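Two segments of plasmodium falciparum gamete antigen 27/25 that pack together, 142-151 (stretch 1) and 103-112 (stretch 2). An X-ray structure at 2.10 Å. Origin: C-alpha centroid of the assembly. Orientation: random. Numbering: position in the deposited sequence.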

ATOM      1  N   LEU A 142      -6.691   0.108 -13.935  1.00 37.90           N
ATOM      2  CA  LEU A 142      -5.279   0.339 -13.652  1.00 41.06           C
ATOM      3  C   LEU A 142      -4.580  -0.999 -13.323  1.00 44.04           C
ATOM      4  O   LEU A 142      -3.421  -1.219 -13.728  1.00 42.14           O
ATOM      5  CB  LEU A 142      -5.101   1.346 -12.515  1.00 35.97           C
ATOM      6  CG  LEU A 142      -5.468   2.799 -12.849  1.00 43.10           C
ATOM      7  CD1 LEU A 142      -5.470   3.620 -11.563  1.00 41.36           C
ATOM      8  CD2 LEU A 142      -4.465   3.404 -13.854  1.00 32.17           C
ATOM      9  N   PHE A 143      -5.293  -1.897 -12.633  1.00 38.49           N
ATOM     10  CA  PHE A 143      -4.760  -3.212 -12.277  1.00 44.85           C
ATOM     11  C   PHE A 143      -4.464  -4.064 -13.515  1.00 47.91           C
ATOM     12  O   PHE A 143      -3.442  -4.758 -13.570  1.00 46.06           O
ATOM     13  CB  PHE A 143      -5.733  -4.006 -11.380  1.00 41.95           C
ATOM     14  CG  PHE A 143      -5.155  -4.369 -10.042  1.00 37.15           C
ATOM     15  CD1 PHE A 143      -5.254  -3.483  -8.963  1.00 36.53           C
ATOM     16  CD2 PHE A 143      -4.489  -5.579  -9.862  1.00 42.63           C
ATOM     17  CE1 PHE A 143      -4.687  -3.809  -7.737  1.00 44.65           C
ATOM     18  CE2 PHE A 143      -3.923  -5.915  -8.625  1.00 37.25           C
ATOM     19  CZ  PHE A 143      -4.024  -5.029  -7.572  1.00 42.38           C
ATOM     20  N   ASP A 144      -5.371  -4.063 -14.485  1.00 42.89           N
ATOM     21  CA  ASP A 144      -5.135  -4.828 -15.709  1.00 41.12           C
ATOM     22  C   ASP A 144      -3.840  -4.399 -16.374  1.00 49.37           C
ATOM     23  O   ASP A 144      -3.047  -5.225 -16.839  1.00 46.33           O
ATOM     24  CB  ASP A 144      -6.278  -4.636 -16.693  1.00 37.89           C
ATOM     25  CG  ASP A 144      -7.549  -5.264 -16.195  1.00 51.31           C
ATOM     26  OD1 ASP A 144      -7.444  -6.099 -15.273  1.00 48.60           O
ATOM     27  OD2 ASP A 144      -8.636  -4.936 -16.713  1.00 53.66           O
ATOM     28  N   THR A 145      -3.617  -3.096 -16.409  1.00 44.91           N
ATOM     29  CA  THR A 145      -2.416  -2.572 -17.039  1.00 45.18           C
ATOM     30  C   THR A 145      -1.122  -2.947 -16.328  1.00 46.77           C
ATOM     31  O   THR A 145      -0.153  -3.391 -16.958  1.00 37.85           O
ATOM     32  CB  THR A 145      -2.490  -1.039 -17.171  1.00 37.58           C
ATOM     33  OG1 THR A 145      -3.687  -0.698 -17.870  1.00 39.17           O
ATOM     34  CG2 THR A 145      -1.316  -0.525 -17.984  1.00 40.79           C
ATOM     35  N   TYR A 146      -1.093  -2.797 -15.011  1.00 41.34           N
ATOM     36  CA  TYR A 146       0.134  -3.103 -14.298  1.00 44.16           C
ATOM     37  C   TYR A 146       0.425  -4.579 -14.067  1.00 41.00           C
ATOM     38  O   TYR A 146       1.592  -4.948 -13.976  1.00 47.69           O
ATOM     39  CB  TYR A 146       0.207  -2.288 -13.023  1.00 29.09           C
ATOM     40  CG  TYR A 146       0.323  -0.826 -13.327  1.00 50.12           C
ATOM     41  CD1 TYR A 146      -0.710   0.051 -13.010  1.00 47.53           C
ATOM     42  CD2 TYR A 146       1.465  -0.311 -13.954  1.00 59.95           C
ATOM     43  CE1 TYR A 146      -0.616   1.402 -13.302  1.00 51.43           C
ATOM     44  CE2 TYR A 146       1.572   1.045 -14.258  1.00 70.75           C
ATOM     45  CZ  TYR A 146       0.523   1.904 -13.926  1.00 73.28           C
ATOM     46  OH  TYR A 146       0.621   3.260 -14.197  1.00 81.55           O
ATOM     47  N   GLU A 147      -0.611  -5.406 -13.984  1.00 37.61           N
ATOM     48  CA  GLU A 147      -0.445  -6.850 -13.862  1.00 44.39           C
ATOM     49  C   GLU A 147       0.271  -7.277 -15.157  1.00 53.98           C
ATOM     50  O   GLU A 147       1.240  -8.024 -15.127  1.00 47.67           O
ATOM     51  CB  GLU A 147      -1.791  -7.575 -13.876  1.00 32.94           C
ATOM     52  CG  GLU A 147      -2.456  -7.777 -12.543  1.00 55.66           C
ATOM     53  CD  GLU A 147      -3.722  -8.603 -12.674  1.00 48.69           C
ATOM     54  OE1 GLU A 147      -4.524  -8.317 -13.590  1.00 62.88           O
ATOM     55  OE2 GLU A 147      -3.929  -9.532 -11.854  1.00 57.45           O
ATOM     56  N   TYR A 148      -0.264  -6.813 -16.290  1.00 47.37           N
ATOM     57  CA  TYR A 148       0.267  -7.113 -17.629  1.00 37.91           C
ATOM     58  C   TYR A 148       1.717  -6.679 -17.741  1.00 38.30           C
ATOM     59  O   TYR A 148       2.594  -7.460 -18.118  1.00 40.98           O
ATOM     60  CB  TYR A 148      -0.563  -6.417 -18.714  1.00 37.75           C
ATOM     61  CG  TYR A 148       0.045  -6.539 -20.100  1.00 44.52           C
ATOM     62  CD1 TYR A 148       0.088  -7.766 -20.749  1.00 41.93           C
ATOM     63  CD2 TYR A 148       0.667  -5.441 -20.715  1.00 46.40           C
ATOM     64  CE1 TYR A 148       0.745  -7.914 -21.978  1.00 39.78           C
ATOM     65  CE2 TYR A 148       1.328  -5.569 -21.941  1.00 42.04           C
ATOM     66  CZ  TYR A 148       1.358  -6.821 -22.560  1.00 37.33           C
ATOM     67  OH  TYR A 148       1.990  -6.972 -23.762  1.00 45.94           O
ATOM     68  N   VAL A 149       1.975  -5.428 -17.380  1.00 34.40           N
ATOM     69  CA  VAL A 149       3.312  -4.873 -17.444  1.00 38.05           C
ATOM     70  C   VAL A 149       4.339  -5.602 -16.587  1.00 47.78           C
ATOM     71  O   VAL A 149       5.490  -5.773 -16.983  1.00 42.36           O
ATOM     72  CB  VAL A 149       3.287  -3.402 -17.021  1.00 44.55           C
ATOM     73  CG1 VAL A 149       4.651  -2.962 -16.561  1.00 44.19           C
ATOM     74  CG2 VAL A 149       2.817  -2.547 -18.190  1.00 50.05           C
ATOM     75  N   LYS A 150       3.920  -6.056 -15.418  1.00 46.20           N
ATOM     76  CA  LYS A 150       4.842  -6.704 -14.496  1.00 50.46           C
ATOM     77  C   LYS A 150       4.783  -8.231 -14.624  1.00 53.65           C
ATOM     78  O   LYS A 150       5.464  -8.966 -13.904  1.00 54.14           O
ATOM     79  CB  LYS A 150       4.492  -6.252 -13.068  1.00 45.75           C
ATOM     80  CG  LYS A 150       5.668  -5.996 -12.145  1.00 48.32           C
ATOM     81  CD  LYS A 150       6.563  -4.865 -12.618  1.00 47.43           C
ATOM     82  CE  LYS A 150       7.814  -4.852 -11.761  1.00 42.15           C
ATOM     83  NZ  LYS A 150       8.952  -4.115 -12.352  1.00 44.18           N
ATOM     84  N   ASP A 151       3.967  -8.690 -15.563  1.00 47.99           N
ATOM     85  CA  ASP A 151       3.779 -10.108 -15.805  1.00 59.24           C
ATOM     86  C   ASP A 151       3.373 -10.880 -14.544  1.00 54.13           C
ATOM     87  O   ASP A 151       4.064 -11.782 -14.106  1.00 63.71           O
ATOM     88  CB  ASP A 151       5.053 -10.707 -16.422  1.00 64.49           C
ATOM     89  CG  ASP A 151       4.861 -12.141 -16.880  1.00 75.07           C
ATOM     90  OD1 ASP A 151       3.797 -12.450 -17.460  1.00 67.34           O
ATOM     91  OD2 ASP A 151       5.786 -12.958 -16.669  1.00 86.00           O
TER
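Stretch 2, residues 103-112: DDYLWVEQRV

Stretch 2 is helical throughout, from Asp103 to Val112, and it packs against the helix of stretch 1 in a broadly antiparallel sense. The N-to-C directions of the two axes make an angle of 146°, and the axes approach to 9.4 Å. The register runs accordingly: Val112 lies beside Leu142, Val108 beside Tyr146 and Asp104 beside Lys150, with CA–CA distances of 6.0, 5.7 and 6.5 Å. The register advances by four residues on each helix, so neighbouring positions such as Leu142 and Phe143, or Trp107 and Val108, come to the interface on successive turns; it buries 631 Å² in all, summed over both sides.

At the start of stretch 1, Leu142 directs its CA-to-CB bond toward stretch 2 and meets the end of that segment, Leu142 CB lying 4.0 Å from Val112 CG2. Phe143 leaves its backbone sideways, but its ring reaches back to the partner helix. Val108 CG1 sits over one face of this ring, 4.0 Å from the centroid of Phe143 in a CH-pi contact, while Phe143 CD1 is 3.9 Å from Val112 CG2. One aromatic side chain thus touches two valines a helical turn apart. Asp144 and Thr145 face out of reach of stretch 2.

Tyr146 is the central residue of stretch 1 in this contact. Its side chain enters a hole formed by Trp107, Val108, Arg111 and Val112. Arg111 crosses the aromatic ring, placing its CG 3.1 Å from the Tyr146 centroid and nearly on the ring normal, and then extends far enough for Arg111 NE to donate a weak hydrogen bond to Tyr146 OH, at 2.8 Å. The same arginine therefore covers the ring and reaches the phenol oxygen. Tyr146 CD2 approaches the edge of the Trp107 ring, 3.7 Å from Trp107 CZ3, and the two rings are inclined at 67°. Tyr146 CD1 also lies 4.0 Å from Val112 CG2.

The reciprocal knob is Val108, whose side chain sits among Phe143, Tyr146, Glu147 and Lys150. Its CG2 comes within 3.6 Å of the backbone oxygen Tyr146 O, so the valine packs against main chain as well as side chains. Glu147 points its CA-to-CB bond away and contributes chiefly through its backbone, Glu147 N being 4.2 Å from Val108 CG2. Tyr148 is out of reach, and Val149 adds little.

Lys150 closes the contact by lying along Trp107. Lys150 CD is 3.8 Å from the centroid of the six-membered ring of Trp107, and Lys150 NZ stands 4.1 Å from that of the five-membered ring, a cation-pi arrangement over the face. Lys150 NZ remains 4.5 Å from Asp104 OD1, too far for a salt bridge, although Lys150 CE approaches Asp104 OD1 to 3.5 Å. Asp151 then leaves the helix with positive phi in a Schellman motif. Here water joins the segments: water 1 lies 2.8 Å from Asp104 OD2 and 3.0 Å from Asp151 O, bridging the two.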

ATOM      1  N   ASP A 103       7.238  -9.637  -4.664  1.00 42.57           N
ATOM      2  CA  ASP A 103       7.650  -8.253  -4.748  1.00 40.48           C
ATOM      3  C   ASP A 103       6.936  -7.580  -5.946  1.00 48.23           C
ATOM      4  O   ASP A 103       6.663  -6.385  -5.900  1.00 40.10           O
ATOM      5  CB  ASP A 103       9.184  -8.131  -4.869  1.00 42.92           C
ATOM      6  CG  ASP A 103       9.886  -8.015  -3.488  1.00 52.51           C
ATOM      7  OD1 ASP A 103       9.194  -7.982  -2.446  1.00 47.52           O
ATOM      8  OD2 ASP A 103      11.138  -7.952  -3.442  1.00 55.71           O
ATOM      9  N   ASP A 104       6.609  -8.338  -6.999  1.00 46.12           N
ATOM     10  CA  ASP A 104       5.928  -7.755  -8.161  1.00 45.05           C
ATOM     11  C   ASP A 104       4.461  -7.448  -7.842  1.00 44.80           C
ATOM     12  O   ASP A 104       3.887  -6.475  -8.347  1.00 43.55           O
ATOM     13  CB  ASP A 104       6.006  -8.677  -9.392  1.00 55.05           C
ATOM     14  CG  ASP A 104       7.430  -8.814  -9.941  1.00 62.35           C
ATOM     15  OD1 ASP A 104       8.203  -7.832  -9.888  1.00 47.02           O
ATOM     16  OD2 ASP A 104       7.769  -9.908 -10.443  1.00 58.60           O
ATOM     17  N   TYR A 105       3.857  -8.286  -7.012  1.00 36.56           N
ATOM     18  CA  TYR A 105       2.476  -8.049  -6.610  1.00 40.62           C
ATOM     19  C   TYR A 105       2.445  -6.750  -5.778  1.00 41.68           C
ATOM     20  O   TYR A 105       1.513  -5.946  -5.892  1.00 38.00           O
ATOM     21  CB  TYR A 105       1.971  -9.202  -5.742  1.00 31.27           C
ATOM     22  CG  TYR A 105       1.634 -10.474  -6.483  1.00 43.56           C
ATOM     23  CD1 TYR A 105       2.534 -11.058  -7.387  1.00 41.59           C
ATOM     24  CD2 TYR A 105       0.452 -11.138  -6.216  1.00 40.33           C
ATOM     25  CE1 TYR A 105       2.252 -12.275  -7.984  1.00 53.63           C
ATOM     26  CE2 TYR A 105       0.157 -12.351  -6.800  1.00 54.88           C
ATOM     27  CZ  TYR A 105       1.054 -12.917  -7.682  1.00 53.76           C
ATOM     28  OH  TYR A 105       0.723 -14.115  -8.255  1.00 49.23           O
ATOM     29  N   LEU A 106       3.472  -6.556  -4.944  1.00 37.56           N
ATOM     30  CA  LEU A 106       3.552  -5.381  -4.092  1.00 34.22           C
ATOM     31  C   LEU A 106       3.691  -4.162  -4.981  1.00 36.77           C
ATOM     32  O   LEU A 106       3.057  -3.135  -4.759  1.00 34.51           O
ATOM     33  CB  LEU A 106       4.760  -5.480  -3.129  1.00 31.70           C
ATOM     34  CG  LEU A 106       4.668  -6.569  -2.030  1.00 36.09           C
ATOM     35  CD1 LEU A 106       5.900  -6.529  -1.144  1.00 33.29           C
ATOM     36  CD2 LEU A 106       3.407  -6.389  -1.172  1.00 34.11           C
ATOM     37  N   TRP A 107       4.524  -4.297  -6.001  1.00 37.95           N
ATOM     38  CA  TRP A 107       4.787  -3.222  -6.951  1.00 37.91           C
ATOM     39  C   TRP A 107       3.496  -2.786  -7.624  1.00 33.79           C
ATOM     40  O   TRP A 107       3.216  -1.587  -7.740  1.00 40.76           O
ATOM     41  CB  TRP A 107       5.768  -3.717  -8.019  1.00 38.62           C
ATOM     42  CG  TRP A 107       6.284  -2.699  -8.955  1.00 32.08           C
ATOM     43  CD1 TRP A 107       7.464  -2.017  -8.847  1.00 39.53           C
ATOM     44  CD2 TRP A 107       5.652  -2.221 -10.174  1.00 29.46           C
ATOM     45  NE1 TRP A 107       7.611  -1.152  -9.913  1.00 32.58           N
ATOM     46  CE2 TRP A 107       6.525  -1.257 -10.737  1.00 37.83           C
ATOM     47  CE3 TRP A 107       4.457  -2.521 -10.830  1.00 39.31           C
ATOM     48  CZ2 TRP A 107       6.215  -0.573 -11.930  1.00 41.54           C
ATOM     49  CZ3 TRP A 107       4.148  -1.849 -12.011  1.00 47.35           C
ATOM     50  CH2 TRP A 107       5.029  -0.886 -12.554  1.00 43.62           C
ATOM     51  N   VAL A 108       2.726  -3.770  -8.076  1.00 31.30           N
ATOM     52  CA  VAL A 108       1.480  -3.502  -8.754  1.00 30.67           C
ATOM     53  C   VAL A 108       0.528  -2.697  -7.871  1.00 36.66           C
ATOM     54  O   VAL A 108      -0.009  -1.679  -8.291  1.00 34.40           O
ATOM     55  CB  VAL A 108       0.817  -4.811  -9.191  1.00 41.93           C
ATOM     56  CG1 VAL A 108      -0.675  -4.549  -9.583  1.00 29.81           C
ATOM     57  CG2 VAL A 108       1.631  -5.412 -10.403  1.00 36.44           C
ATOM     58  N   GLU A 109       0.354  -3.145  -6.639  1.00 31.67           N
ATOM     59  CA  GLU A 109      -0.531  -2.472  -5.707  1.00 33.33           C
ATOM     60  C   GLU A 109      -0.013  -1.051  -5.433  1.00 33.63           C
ATOM     61  O   GLU A 109      -0.791  -0.079  -5.472  1.00 31.88           O
ATOM     62  CB  GLU A 109      -0.647  -3.280  -4.400  1.00 26.82           C
ATOM     63  CG  GLU A 109      -1.682  -2.710  -3.425  1.00 26.74           C
ATOM     64  CD  GLU A 109      -1.865  -3.549  -2.168  1.00 35.76           C
ATOM     65  OE1 GLU A 109      -2.566  -3.075  -1.254  1.00 28.91           O
ATOM     66  OE2 GLU A 109      -1.325  -4.675  -2.077  1.00 33.56           O
ATOM     67  N   GLN A 110       1.290  -0.910  -5.202  1.00 33.12           N
ATOM     68  CA  GLN A 110       1.822   0.423  -4.918  1.00 35.04           C
ATOM     69  C   GLN A 110       1.640   1.371  -6.121  1.00 35.35           C
ATOM     70  O   GLN A 110       1.227   2.540  -5.972  1.00 33.00           O
ATOM     71  CB  GLN A 110       3.286   0.354  -4.468  1.00 33.74           C
ATOM     72  CG  GLN A 110       3.810   1.713  -4.063  1.00 38.46           C
ATOM     73  CD  GLN A 110       5.172   1.669  -3.423  1.00 36.10           C
ATOM     74  OE1 GLN A 110       5.862   0.661  -3.471  1.00 36.67           O
ATOM     75  NE2 GLN A 110       5.568   2.775  -2.819  1.00 32.13           N
ATOM     76  N   ARG A 111       1.888   0.858  -7.321  1.00 32.53           N
ATOM     77  CA  ARG A 111       1.667   1.657  -8.516  1.00 38.14           C
ATOM     78  C   ARG A 111       0.181   2.073  -8.724  1.00 36.38           C
ATOM     79  O   ARG A 111      -0.102   3.189  -9.163  1.00 31.63           O
ATOM     80  CB  ARG A 111       2.097   0.884  -9.747  1.00 38.60           C
ATOM     81  CG  ARG A 111       1.838   1.602 -11.024  1.00 54.21           C
ATOM     82  CD  ARG A 111       2.623   2.914 -11.114  1.00 68.54           C
ATOM     83  NE  ARG A 111       2.856   3.289 -12.510  1.00 82.20           N
ATOM     84  CZ  ARG A 111       4.024   3.170 -13.146  1.00 76.59           C
ATOM     85  NH1 ARG A 111       5.084   2.690 -12.514  1.00 68.24           N
ATOM     86  NH2 ARG A 111       4.131   3.537 -14.418  1.00 78.65           N
ATOM     87  N   VAL A 112      -0.763   1.178  -8.459  1.00 30.08           N
ATOM     88  CA  VAL A 112      -2.156   1.557  -8.657  1.00 28.58           C
ATOM     89  C   VAL A 112      -2.515   2.653  -7.639  1.00 33.40           C
ATOM     90  O   VAL A 112      -3.148   3.655  -8.007  1.00 36.51           O
ATOM     91  CB  VAL A 112      -3.104   0.359  -8.552  1.00 33.32           C
ATOM     92  CG1 VAL A 112      -4.557   0.833  -8.559  1.00 30.75           C
ATOM     93  CG2 VAL A 112      -2.879  -0.547  -9.743  1.00 37.57           C
TER
HETATM   94  O   HOH W   1       6.437 -11.464 -12.280  1.00 58.09           O
HETATM   95  O   HOH W   2       7.929  -9.035 -13.314  1.00 74.82           O